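Local coordinates for protein orotidine 5'-phosphate decarboxylase (Pyrococcus horikoshii, PDB 2CZD) that probably catalyses the decarboxylation of orotidine 5'-monophosphate to uridine 5'-monophosphate, the last step of de novo UMP synthesis, and works as a homodimer, at residues Val30-Ile35 against Ala56-Ala61. Residues are numbered along the deposited sequence; the frame is centred on the assembly and turned at random.
Sequences VNWPLI and ADLKLA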
loop_
_atom_site.group_PDB
_atom_site.type_symbol
_atom_site.label_atom_id
_atom_site.label_comp_id
_atom_site.label_asym_id
_atom_site.label_seq_id
_atom_site.Cartn_x
_atom_site.Cartn_y
_atom_site.Cartn_z
ATOM N N VAL B 30 -9.517 -7.373 -6.819
ATOM C CA VAL B 30 -8.848 -6.419 -7.694
ATOM C C VAL B 30 -7.629 -5.850 -6.972
ATOM O O VAL B 30 -7.584 -5.824 -5.742
ATOM C CB VAL B 30 -9.796 -5.271 -8.130
ATOM C CG1 VAL B 30 -11.011 -5.854 -8.870
ATOM C CG2 VAL B 30 -10.239 -4.459 -6.917
ATOM N N ASN B 31 -6.634 -5.409 -7.730
ATOM C CA ASN B 31 -5.425 -4.865 -7.106
ATOM C C ASN B 31 -5.125 -3.426 -7.529
ATOM O O ASN B 31 -5.887 -2.828 -8.281
ATOM C CB ASN B 31 -4.231 -5.774 -7.410
ATOM C CG ASN B 31 -3.979 -5.937 -8.896
ATOM O OD1 ASN B 31 -4.483 -5.176 -9.713
ATOM N ND2 ASN B 31 -3.166 -6.922 -9.249
ATOM N N TRP B 32 -4.042 -2.847 -7.013
ATOM C CA TRP B 32 -3.713 -1.475 -7.397
ATOM C C TRP B 32 -3.463 -1.314 -8.913
ATOM O O TRP B 32 -3.917 -0.342 -9.513
ATOM C CB TRP B 32 -2.495 -0.956 -6.597
ATOM C CG TRP B 32 -2.790 -0.496 -5.168
ATOM C CD1 TRP B 32 -2.151 -0.919 -4.035
ATOM C CD2 TRP B 32 -3.678 0.554 -4.754
ATOM N NE1 TRP B 32 -2.578 -0.196 -2.947
ATOM C CE2 TRP B 32 -3.511 0.717 -3.353
ATOM C CE3 TRP B 32 -4.589 1.375 -5.423
ATOM C CZ2 TRP B 32 -4.218 1.667 -2.617
ATOM C CZ3 TRP B 32 -5.304 2.336 -4.681
ATOM C CH2 TRP B 32 -5.105 2.467 -3.288
ATOM N N PRO B 33 -2.750 -2.261 -9.548
ATOM C CA PRO B 33 -2.520 -2.099 -10.993
ATOM C C PRO B 33 -3.808 -1.899 -11.797
ATOM O O PRO B 33 -3.857 -1.055 -12.691
ATOM C CB PRO B 33 -1.786 -3.385 -11.377
ATOM C CG PRO B 33 -0.915 -3.639 -10.134
ATOM C CD PRO B 33 -1.840 -3.266 -8.962
ATOM N N LEU B 34 -4.849 -2.672 -11.486
ATOM C CA LEU B 34 -6.111 -2.524 -12.202
ATOM C C LEU B 34 -6.737 -1.167 -11.896
ATOM O O LEU B 34 -7.195 -0.479 -12.802
ATOM C CB LEU B 34 -7.089 -3.655 -11.839
ATOM C CG LEU B 34 -8.457 -3.581 -12.528
ATOM C CD1 LEU B 34 -8.272 -3.695 -14.058
ATOM C CD2 LEU B 34 -9.351 -4.706 -12.014
ATOM N N ILE B 35 -6.741 -0.762 -10.626
ATOM C CA ILE B 35 -7.310 0.531 -10.241
ATOM C C ILE B 35 -6.543 1.688 -10.917
ATOM O O ILE B 35 -7.134 2.687 -11.356
ATOM C CB ILE B 35 -7.277 0.677 -8.702
ATOM C CG1 ILE B 35 -8.262 -0.313 -8.083
ATOM C CG2 ILE B 35 -7.601 2.122 -8.284
ATOM C CD1 ILE B 35 -8.155 -0.418 -6.573
ATOM N N ALA B 56 -10.788 -5.628 -2.450
ATOM C CA ALA B 56 -9.760 -4.717 -2.955
ATOM C C ALA B 56 -8.461 -5.103 -2.240
ATOM O O ALA B 56 -8.297 -4.839 -1.034
ATOM C CB ALA B 56 -10.137 -3.253 -2.663
ATOM N N ASP B 57 -7.578 -5.770 -2.983
ATOM C CA ASP B 57 -6.304 -6.276 -2.473
ATOM C C ASP B 57 -5.317 -5.120 -2.508
ATOM O O ASP B 57 -4.450 -5.038 -3.387
ATOM C CB ASP B 57 -5.819 -7.438 -3.359
ATOM C CG ASP B 57 -4.616 -8.152 -2.778
ATOM O OD1 ASP B 57 -4.041 -7.642 -1.798
ATOM O OD2 ASP B 57 -4.228 -9.216 -3.307
ATOM N N LEU B 58 -5.480 -4.217 -1.551
ATOM C CA LEU B 58 -4.602 -3.042 -1.486
ATOM C C LEU B 58 -3.423 -3.196 -0.532
ATOM O O LEU B 58 -2.408 -2.517 -0.703
ATOM C CB LEU B 58 -5.408 -1.815 -1.069
ATOM C CG LEU B 58 -6.722 -1.613 -1.822
ATOM C CD1 LEU B 58 -7.368 -0.302 -1.348
ATOM C CD2 LEU B 58 -6.467 -1.579 -3.321
ATOM N N LYS B 59 -3.549 -4.097 0.446
ATOM C CA LYS B 59 -2.518 -4.308 1.479
ATOM C C LYS B 59 -2.152 -2.951 2.062
ATOM O O LYS B 59 -0.978 -2.554 2.116
ATOM C CB LYS B 59 -1.291 -5.025 0.915
ATOM C CG LYS B 59 -1.611 -6.449 0.464
ATOM C CD LYS B 59 -0.350 -7.276 0.190
ATOM C CE LYS B 59 -0.663 -8.693 -0.328
ATOM N NZ LYS B 59 -1.344 -8.676 -1.670
ATOM N N LEU B 60 -3.187 -2.242 2.510
ATOM C CA LEU B 60 -2.985 -0.900 3.063
ATOM C C LEU B 60 -2.009 -0.942 4.230
ATOM O O LEU B 60 -2.100 -1.808 5.118
ATOM C CB LEU B 60 -4.306 -0.264 3.499
ATOM C CG LEU B 60 -5.294 0.053 2.359
ATOM C CD1 LEU B 60 -6.523 0.757 2.974
ATOM C CD2 LEU B 60 -4.633 0.898 1.257
ATOM N N ALA B 61 -1.088 0.018 4.214
ATOM C CA ALA B 61 -0.019 0.087 5.210
ATOM C C ALA B 61 0.348 1.546 5.498
ATOM O O ALA B 61 1.515 1.896 5.704
ATOM C CB ALA B 61 1.200 -0.666 4.665
HETATM O O HOH W 1 -2.178 -4.175 -5.161
HETATM O O HOH W 2 -1.343 0.081 -0.284
#
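The branched end of Leu-58 crosses the indole of Trp-32, and this is the tight part of the contact. Its CD2 methyl sits over one face of the six-membered ring, 3.8 Å from the centroid and 14° off the normal, a CH-pi contact. The same methyl meets CD1 of Ile-35 at 3.8 Å, while CD2 of Leu-60 approaches Trp-32 CZ2 obliquely at 4.0 Å. Trp-32 CG stands anti to its own carbonyl carbon (chi1 -79°), a rotamer that brings the ring across to strand 53-60 from the first turn of its helix.

Along the polar side of the contact the fit is looser, and two waters fill in. At the start, Val-30 and Ala-56 pair as parallel strands, and Asp-57 N donates to Val-30 O at 2.8 Å. Beyond it one water bridges Trp-32 N and Asp-57 O. A second lies in the indole plane, accepting the N-H of Trp-32 NE1 at 2.9 Å and donating to Leu-58 O; the direct NE1 to Leu-58 O bond is weak. Asn-31 turns away to cap helix 32-38, its OD1 accepting from Leu-34 N, and its ND2 bonds Tyr-9. Asp-57 OD1 takes Lys-59 NZ, the proton donor, on its syn side at 2.9 Å, and OD2 pairs with Lys-29. Lys-59 NZ also pairs with Asp-62 of the second subunit, giving the Lys-Asp-Lys-Asp array of this decarboxylase family, completed across the dimer.

Trp-32 stacks on Trp-32 of the second subunit. In the TIM barrel, strands 27-31 and 53-60 are neighbours, with strand 81-85 next in order, and helices 41-50 and 64-76 pack on the apolar side.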